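Proline iminopeptidase-related protein (PDB 2YYS) is of unknown function but belongs to the peptidase S33 family of alpha/beta hydrolases, and so is probably a peptidase. Local coordinates at residues E24-F29 / E51-V56; V94-L99 / Q118-I123; P220-V225 / L273-P278. All coordinates share one frame; numbering follows the deposited sequence.

Interaction 1 (E24-F29 / E51-V56); sequences EGPALF and EGFRVV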
loop_
_atom_site.group_PDB
_atom_site.type_symbol
_atom_site.label_atom_id
_atom_site.label_comp_id
_atom_site.label_asym_id
_atom_site.label_seq_id
_atom_site.Cartn_x
_atom_site.Cartn_y
_atom_site.Cartn_z
ATOM N N GLU A 24 13.425 11.108 17.522
ATOM C CA GLU A 24 13.110 12.510 17.288
ATOM C C GLU A 24 13.257 12.886 15.805
ATOM O O GLU A 24 13.001 14.022 15.430
ATOM C CB GLU A 24 13.962 13.403 18.218
ATOM C CG GLU A 24 13.324 13.554 19.606
ATOM C CD GLU A 24 14.265 14.021 20.730
ATOM O OE1 GLU A 24 15.511 13.926 20.608
ATOM O OE2 GLU A 24 13.737 14.482 21.771
ATOM N N GLY A 25 13.620 11.920 14.963
ATOM C CA GLY A 25 13.714 12.147 13.529
ATOM C C GLY A 25 12.354 12.358 12.882
ATOM O O GLY A 25 11.321 12.097 13.498
ATOM N N PRO A 26 12.347 12.823 11.635
ATOM C CA PRO A 26 11.093 13.035 10.902
ATOM C C PRO A 26 10.384 11.708 10.682
ATOM O O PRO A 26 11.040 10.754 10.308
ATOM C CB PRO A 26 11.546 13.647 9.579
ATOM C CG PRO A 26 12.982 13.310 9.450
ATOM C CD PRO A 26 13.530 13.167 10.835
ATOM N N ALA A 27 9.078 11.661 10.912
ATOM C CA ALA A 27 8.356 10.406 11.012
ATOM C C ALA A 27 7.625 10.044 9.718
ATOM O O ALA A 27 7.032 10.911 9.071
ATOM C CB ALA A 27 7.384 10.481 12.151
ATOM N N LEU A 28 7.685 8.757 9.359
ATOM C CA LEU A 28 6.914 8.174 8.259
ATOM C C LEU A 28 6.175 6.958 8.743
ATOM O O LEU A 28 6.763 6.118 9.424
ATOM C CB LEU A 28 7.845 7.733 7.123
ATOM C CG LEU A 28 8.661 8.860 6.519
ATOM C CD1 LEU A 28 9.734 8.320 5.607
ATOM C CD2 LEU A 28 7.735 9.808 5.760
ATOM N N PHE A 29 4.893 6.865 8.389
ATOM C CA PHE A 29 4.090 5.689 8.648
ATOM C C PHE A 29 3.916 4.903 7.356
ATOM O O PHE A 29 3.676 5.484 6.293
ATOM C CB PHE A 29 2.742 6.099 9.241
ATOM C CG PHE A 29 2.827 6.455 10.695
ATOM C CD1 PHE A 29 2.273 5.645 11.654
ATOM C CD2 PHE A 29 3.527 7.574 11.100
ATOM C CE1 PHE A 29 2.376 5.963 13.000
ATOM C CE2 PHE A 29 3.635 7.892 12.445
ATOM C CZ PHE A 29 3.070 7.084 13.388
ATOM N N GLU A 51 17.174 5.665 6.391
ATOM C CA GLU A 51 17.947 5.948 7.597
ATOM C C GLU A 51 17.816 7.444 7.887
ATOM O O GLU A 51 17.700 8.256 6.967
ATOM C CB GLU A 51 19.403 5.501 7.433
ATOM C CG GLU A 51 19.551 3.982 7.587
ATOM C CD GLU A 51 20.918 3.453 7.164
ATOM O OE1 GLU A 51 21.892 4.243 7.153
ATOM O OE2 GLU A 51 21.016 2.241 6.844
ATOM N N GLY A 52 17.754 7.814 9.155
ATOM C CA GLY A 52 17.448 9.202 9.479
ATOM C C GLY A 52 15.975 9.599 9.319
ATOM O O GLY A 52 15.629 10.782 9.433
ATOM N N PHE A 53 15.099 8.641 9.034
ATOM C CA PHE A 53 13.685 8.825 9.324
ATOM C C PHE A 53 13.346 7.942 10.512
ATOM O O PHE A 53 13.985 6.928 10.743
ATOM C CB PHE A 53 12.805 8.433 8.145
ATOM C CG PHE A 53 12.789 9.431 7.019
ATOM C CD1 PHE A 53 11.897 10.497 7.026
ATOM C CD2 PHE A 53 13.640 9.281 5.936
ATOM C CE1 PHE A 53 11.863 11.398 5.968
ATOM C CE2 PHE A 53 13.618 10.183 4.883
ATOM C CZ PHE A 53 12.729 11.241 4.895
ATOM N N ARG A 54 12.354 8.355 11.282
ATOM C CA ARG A 54 11.674 7.452 12.184
ATOM C C ARG A 54 10.570 6.795 11.375
ATOM O O ARG A 54 9.622 7.459 10.948
ATOM C CB ARG A 54 11.082 8.211 13.355
ATOM C CG ARG A 54 10.380 7.330 14.360
ATOM C CD ARG A 54 9.822 8.097 15.500
ATOM N NE ARG A 54 9.153 7.246 16.465
ATOM C CZ ARG A 54 8.515 7.693 17.528
ATOM N NH1 ARG A 54 8.449 8.994 17.774
ATOM N NH2 ARG A 54 7.940 6.844 18.354
ATOM N N VAL A 55 10.693 5.494 11.152
ATOM C CA VAL A 55 9.757 4.773 10.316
ATOM C C VAL A 55 8.944 3.791 11.165
ATOM O O VAL A 55 9.492 2.934 11.868
ATOM C CB VAL A 55 10.474 4.006 9.204
ATOM C CG1 VAL A 55 9.466 3.476 8.209
ATOM C CG2 VAL A 55 11.481 4.885 8.518
ATOM N N VAL A 56 7.632 3.916 11.064
ATOM C CA VAL A 56 6.718 3.061 11.790
ATOM C C VAL A 56 6.108 2.086 10.785
ATOM O O VAL A 56 5.171 2.434 10.035
ATOM C CB VAL A 56 5.640 3.908 12.498
ATOM C CG1 VAL A 56 4.715 3.029 13.312
ATOM C CG2 VAL A 56 6.294 4.934 13.380
HETATM O O HOH W 1 9.535 11.339 15.893
#
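Strands 27-31 and 54-58, joined through helix 40-46, form a beta-alpha-beta unit of the alpha/beta hydrolase sheet and run parallel here from their first residues. Gly52 turns the chain into the second strand with a positive phi (76°), easy for glycine, and Pro26 CD rests 3.5 Å from Gly52 O. Phe53 follows, its CG anti to its carbonyl carbon, so that the ring meets Leu28 and Pro26. Leu28 reaches its ring face, CD1 standing 3.6 Å from the ring centroid, while Pro26 O lies at the ring edge. Arg54 then pairs with Ala27: its N donates to Pro26 O (2.9 Å) from above the carbonyl plane, and its O receives Leu28 N at 2.8 Å. The extended Arg54 side chain makes a salt bridge with Asp19, and one water joins its NH1 to Gly25 O. Val55 shares the Leu28 face of the sheet, its beta-branched shape suiting a strand, and its CA lies 3.4 Å from Leu28 O in a CA-H...O contact. Val56 N closes the series on the same oxygen, nearly along the C=O axis, with a 172° angle at the hydrogen. On the opposite face Phe29 and Val56 lie side by side beneath helix 78-91. An alanine in place of Phe29 would probably leave Val56 and Leu88 less well packed, because the ring that meets both would be gone. Val56 CB sits over that ring, 4.0 Å from the Phe29 centroid.

Interaction 2 (V94-L99 / Q118-I123); sequences VERFGL and QAEGAI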
loop_
_atom_site.group_PDB
_atom_site.type_symbol
_atom_site.label_atom_id
_atom_site.label_comp_id
_atom_site.label_asym_id
_atom_site.label_seq_id
_atom_site.Cartn_x
_atom_site.Cartn_y
_atom_site.Cartn_z
ATOM N N VAL A 94 3.743 10.772 18.214
ATOM C CA VAL A 94 4.115 11.442 16.971
ATOM C C VAL A 94 2.974 12.386 16.580
ATOM O O VAL A 94 1.830 11.958 16.467
ATOM C CB VAL A 94 4.363 10.422 15.841
ATOM C CG1 VAL A 94 4.700 11.127 14.532
ATOM C CG2 VAL A 94 5.483 9.448 16.228
ATOM N N GLU A 95 3.289 13.660 16.368
ATOM C CA GLU A 95 2.271 14.671 16.062
ATOM C C GLU A 95 2.049 14.839 14.571
ATOM O O GLU A 95 0.922 14.864 14.109
ATOM C CB GLU A 95 2.687 16.022 16.605
ATOM C CG GLU A 95 2.367 16.260 18.065
ATOM C CD GLU A 95 2.868 17.626 18.471
ATOM O OE1 GLU A 95 2.179 18.619 18.142
ATOM O OE2 GLU A 95 3.980 17.698 19.042
ATOM N N ARG A 96 3.137 14.995 13.835
ATOM C CA ARG A 96 3.089 15.146 12.384
ATOM C C ARG A 96 3.938 14.038 11.751
ATOM O O ARG A 96 4.911 13.583 12.336
ATOM C CB ARG A 96 3.611 16.528 11.975
ATOM C CG ARG A 96 2.698 17.710 12.395
ATOM C CD ARG A 96 3.316 19.111 12.169
ATOM N NE ARG A 96 4.383 19.335 13.137
ATOM C CZ ARG A 96 4.200 19.716 14.407
ATOM N NH1 ARG A 96 2.980 19.960 14.872
ATOM N NH2 ARG A 96 5.245 19.852 15.220
ATOM N N PHE A 97 3.573 13.618 10.550
ATOM C CA PHE A 97 4.242 12.495 9.886
ATOM C C PHE A 97 3.910 12.473 8.403
ATOM O O PHE A 97 2.869 12.963 8.010
ATOM C CB PHE A 97 3.788 11.183 10.522
ATOM C CG PHE A 97 2.299 11.029 10.567
ATOM C CD1 PHE A 97 1.615 10.519 9.479
ATOM C CD2 PHE A 97 1.581 11.410 11.692
ATOM C CE1 PHE A 97 0.245 10.384 9.507
ATOM C CE2 PHE A 97 0.212 11.267 11.736
ATOM C CZ PHE A 97 -0.463 10.767 10.632
ATOM N N GLY A 98 4.803 11.912 7.593
ATOM C CA GLY A 98 4.483 11.532 6.224
ATOM C C GLY A 98 4.021 10.089 6.110
ATOM O O GLY A 98 4.009 9.331 7.089
ATOM N N LEU A 99 3.637 9.716 4.899
ATOM C CA LEU A 99 3.126 8.389 4.618
ATOM C C LEU A 99 3.851 7.759 3.438
ATOM O O LEU A 99 4.141 8.427 2.449
ATOM C CB LEU A 99 1.645 8.471 4.294
ATOM C CG LEU A 99 0.750 8.992 5.416
ATOM C CD1 LEU A 99 -0.541 9.528 4.865
ATOM C CD2 LEU A 99 0.451 7.903 6.408
ATOM N N GLN A 118 -2.347 16.636 10.185
ATOM C CA GLN A 118 -1.134 16.064 10.777
ATOM C C GLN A 118 -0.295 15.287 9.758
ATOM O O GLN A 118 0.915 15.188 9.908
ATOM C CB GLN A 118 -1.482 15.100 11.921
ATOM C CG GLN A 118 -2.155 15.741 13.116
ATOM C CD GLN A 118 -3.669 15.611 13.070
ATOM O OE1 GLN A 118 -4.276 15.735 12.006
ATOM N NE2 GLN A 118 -4.276 15.364 14.218
ATOM N N ALA A 119 -0.951 14.700 8.759
ATOM C CA ALA A 119 -0.249 14.029 7.668
ATOM C C ALA A 119 0.342 15.061 6.704
ATOM O O ALA A 119 -0.381 15.844 6.123
ATOM C CB ALA A 119 -1.185 13.110 6.946
ATOM N N GLU A 120 1.655 15.043 6.528
ATOM C CA GLU A 120 2.379 16.124 5.861
ATOM C C GLU A 120 2.672 15.851 4.384
ATOM O O GLU A 120 3.034 16.763 3.643
ATOM C CB GLU A 120 3.689 16.373 6.594
ATOM C CG GLU A 120 3.500 16.810 8.040
ATOM C CD GLU A 120 4.819 17.159 8.714
ATOM O OE1 GLU A 120 5.677 16.262 8.826
ATOM O OE2 GLU A 120 5.002 18.330 9.123
ATOM N N GLY A 121 2.501 14.603 3.966
ATOM C CA GLY A 121 2.750 14.210 2.591
ATOM C C GLY A 121 2.716 12.700 2.410
ATOM O O GLY A 121 2.518 11.956 3.369
ATOM N N ALA A 122 2.910 12.233 1.182
ATOM C CA ALA A 122 2.902 10.799 0.930
ATOM C C ALA A 122 3.624 10.408 -0.339
ATOM O O ALA A 122 3.713 11.185 -1.289
ATOM C CB ALA A 122 1.465 10.253 0.907
ATOM N N ILE A 123 4.162 9.198 -0.320
ATOM C CA ILE A 123 4.647 8.532 -1.504
ATOM C C ILE A 123 3.758 7.308 -1.680
ATOM O O ILE A 123 3.673 6.451 -0.788
ATOM C CB ILE A 123 6.139 8.146 -1.353
ATOM C CG1 ILE A 123 6.974 9.411 -1.148
ATOM C CG2 ILE A 123 6.613 7.397 -2.586
ATOM C CD1 ILE A 123 8.454 9.181 -0.802
#
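Small and large apolar residues interlock at the centre of this parallel pairing, which belongs to the beta-alpha-beta unit of strand 97-102, helix 105-115 and strand 119-125 in the alpha/beta hydrolase sheet. Ala119 CB lies 4.0 Å from Phe97 CE1 on the face covered by helices 105-115 and 78-91, and the tip of Leu99 reaches it too through CD1. Further along, Leu99 CB and Ala122 CB meet at 3.8 Å; alanine suits both places because the methyl leaves room for the larger partner and for Leu113 of helix 105-115. Phe97 CG takes the crowded position between backbone N and carbonyl carbon (chi1 53°), which lays one ring face over Gln118 O and Ala119 CA, both near the rim.

Between the two bridged pairs the register slips by one residue, a beta bulge: Phe97 pairs with Ala119 but Leu99 with Ala122. The backbone stays bonded through the slip, Phe97 O receiving Glu120 N at 2.8 Å and Gly121 O receiving Leu99 N at 2.9 Å. The second bond is bent, with 137° at the hydrogen. Gly121 adopts a nearly fully extended backbone that glycine reaches readily.

At the start of the strands the contact turns polar and exposed. The methylenes of Gln118 pack on Glu95 O, 3.3 Å from CB. Glu120 lays its carboxylate along the aliphatic part of Arg96, CD 3.5 Å from Arg96 CB. Arg96 NH1 makes a long salt bridge to Glu95. The Glu120 carboxylate and Arg96 guanidinium planes are turned 59° apart, and Glu120 OE2 stays 4.2 Å from Arg96 NE, beyond salt-bridge distance.

Interaction 3 (P220-V225 / L273-P278); sequences PLYVLV and LAALVP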
loop_
_atom_site.group_PDB
_atom_site.type_symbol
_atom_site.label_atom_id
_atom_site.label_comp_id
_atom_site.label_asym_id
_atom_site.label_seq_id
_atom_site.Cartn_x
_atom_site.Cartn_y
_atom_site.Cartn_z
ATOM N N PRO A 220 3.016 17.782 -0.587
ATOM C CA PRO A 220 3.839 16.947 -1.470
ATOM C C PRO A 220 3.372 15.492 -1.546
ATOM O O PRO A 220 3.234 14.822 -0.530
ATOM C CB PRO A 220 5.237 17.029 -0.851
ATOM C CG PRO A 220 5.106 17.743 0.423
ATOM C CD PRO A 220 3.793 18.382 0.508
ATOM N N LEU A 221 3.158 15.034 -2.772
ATOM C CA LEU A 221 2.627 13.717 -3.074
ATOM C C LEU A 221 3.367 13.211 -4.317
ATOM O O LEU A 221 3.542 13.960 -5.280
ATOM C CB LEU A 221 1.126 13.850 -3.338
ATOM C CG LEU A 221 0.128 12.734 -3.035
ATOM C CD1 LEU A 221 0.277 12.203 -1.658
ATOM C CD2 LEU A 221 -1.286 13.271 -3.192
ATOM N N TYR A 222 3.798 11.956 -4.297
ATOM C CA TYR A 222 4.527 11.359 -5.413
ATOM C C TYR A 222 3.942 9.986 -5.706
ATOM O O TYR A 222 3.567 9.258 -4.789
ATOM C CB TYR A 222 6.007 11.185 -5.050
ATOM C CG TYR A 222 6.987 11.978 -5.882
ATOM C CD1 TYR A 222 7.075 13.359 -5.736
ATOM C CD2 TYR A 222 7.845 11.346 -6.803
ATOM C CE1 TYR A 222 7.983 14.109 -6.484
ATOM C CE2 TYR A 222 8.765 12.088 -7.570
ATOM C CZ TYR A 222 8.827 13.478 -7.403
ATOM O OH TYR A 222 9.722 14.253 -8.132
ATOM N N VAL A 223 3.895 9.633 -6.980
ATOM C CA VAL A 223 3.459 8.325 -7.410
ATOM C C VAL A 223 4.633 7.634 -8.100
ATOM O O VAL A 223 5.233 8.184 -9.018
ATOM C CB VAL A 223 2.263 8.404 -8.376
ATOM C CG1 VAL A 223 1.893 7.025 -8.876
ATOM C CG2 VAL A 223 1.058 9.073 -7.697
ATOM N N LEU A 224 4.952 6.438 -7.620
ATOM C CA LEU A 224 5.964 5.564 -8.209
ATOM C C LEU A 224 5.290 4.260 -8.548
ATOM O O LEU A 224 4.621 3.672 -7.701
ATOM C CB LEU A 224 7.081 5.253 -7.212
ATOM C CG LEU A 224 8.292 6.164 -7.099
ATOM C CD1 LEU A 224 7.892 7.552 -6.711
ATOM C CD2 LEU A 224 9.266 5.589 -6.070
ATOM N N VAL A 225 5.481 3.789 -9.770
ATOM C CA VAL A 225 4.799 2.588 -10.224
ATOM C C VAL A 225 5.610 1.864 -11.296
ATOM O O VAL A 225 6.378 2.473 -12.030
ATOM C CB VAL A 225 3.384 2.955 -10.741
ATOM C CG1 VAL A 225 3.466 3.816 -11.998
ATOM C CG2 VAL A 225 2.533 1.714 -10.981
ATOM N N LEU A 273 11.476 11.086 -1.795
ATOM C CA LEU A 273 11.729 11.426 -0.399
ATOM C C LEU A 273 12.206 12.867 -0.249
ATOM O O LEU A 273 11.753 13.572 0.634
ATOM C CB LEU A 273 12.772 10.504 0.217
ATOM C CG LEU A 273 12.342 9.065 0.456
ATOM C CD1 LEU A 273 13.585 8.237 0.706
ATOM C CD2 LEU A 273 11.359 8.951 1.627
ATOM N N ALA A 274 13.136 13.281 -1.107
ATOM C CA ALA A 274 13.661 14.647 -1.093
ATOM C C ALA A 274 12.554 15.671 -1.349
ATOM O O ALA A 274 12.546 16.733 -0.740
ATOM C CB ALA A 274 14.792 14.809 -2.127
ATOM N N ALA A 275 11.608 15.325 -2.215
ATOM C CA ALA A 275 10.485 16.203 -2.544
ATOM C C ALA A 275 9.456 16.361 -1.425
ATOM O O ALA A 275 8.555 17.189 -1.533
ATOM C CB ALA A 275 9.788 15.713 -3.814
ATOM N N LEU A 276 9.579 15.578 -0.359
ATOM C CA LEU A 276 8.663 15.683 0.776
ATOM C C LEU A 276 8.934 16.941 1.606
ATOM O O LEU A 276 8.144 17.290 2.466
ATOM C CB LEU A 276 8.754 14.437 1.664
ATOM C CG LEU A 276 8.146 13.136 1.125
ATOM C CD1 LEU A 276 8.358 12.022 2.137
ATOM C CD2 LEU A 276 6.650 13.242 0.789
ATOM N N VAL A 277 10.037 17.623 1.330
ATOM C CA VAL A 277 10.378 18.860 2.024
ATOM C C VAL A 277 10.614 19.996 1.012
ATOM O O VAL A 277 11.737 20.443 0.811
ATOM C CB VAL A 277 11.623 18.672 2.930
ATOM C CG1 VAL A 277 11.604 19.698 4.039
ATOM C CG2 VAL A 277 11.686 17.245 3.524
ATOM N N PRO A 278 9.554 20.470 0.373
ATOM C CA PRO A 278 9.686 21.531 -0.639
ATOM C C PRO A 278 10.121 22.903 -0.085
ATOM O O PRO A 278 10.623 23.722 -0.851
ATOM C CB PRO A 278 8.285 21.611 -1.249
ATOM C CG PRO A 278 7.388 21.121 -0.183
ATOM C CD PRO A 278 8.154 20.058 0.558
#
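The chain leaving helix 262-274, one of the helices packed on the alpha/beta hydrolase sheet, settles here against the beginning of strand 221-226. A type I turn from Ala274 to Val277 redirects the backbone. Leu276 N bonds to Leu273 O at 3.1 Å, and the bond from Val277 N to Ala274 O is weak. No hydrogen bond crosses between the two segments, so they meet through van der Waals packing.

Pro220 makes the largest single share of the contact. Its rigid ring, lacking an N-H, suits the entry to a strand, and its own O hydrogen-bonds with Ala122 in the neighbouring strand. The ring packs against the turn and the residue after it: CB lies 3.4 Å from Ala275 O, while CG lies 3.7 Å from Leu276 O. The same CG touches Pro278 CD at 3.8 Å, the two proline rings crossing at about a right angle.

Leu276 sets its CG anti to the carbonyl carbon (chi1 -73°), which brings CD2 to 4.0 Å from Pro220 O; its side chain also touches Ile123. Two residues along the strand, Tyr222 points to the same face. Its chi1 of -117° lies away from the usual staggered values and directs the ring along helix 262-274, where Glu271 and Ala272 touch it, with Leu284 of the C-terminal tail touching it as well, and Leu224 CD1 meets its edge in plane. Ala275 suits its place because a single methyl can approach the aromatic ring closely without displacing it. That methyl, Ala275 CB, comes to 3.6 Å from Tyr222 CE1.

Following the chain from the N terminus, interaction 1 closes a 21-residue excursion through helix 40-46, and interaction 2 closes one of 18 residues through helix 105-115. Interaction 3 closes the longest, 47 residues that include strand 247-250 and most of helix 262-274. The three stand in series, none nested in or crossing another. Strands 27-31 and 97-102 are neighbours, so Ala27 and Phe29 probably hydrogen-bond with Gly98, joining interactions 1 and 2. Ala122 likewise links interaction 2 to Pro220 and Tyr222 of interaction 3. The C-terminal segment then returns to the first contact, where Leu273 packs on Phe53 and Leu276 on Leu28.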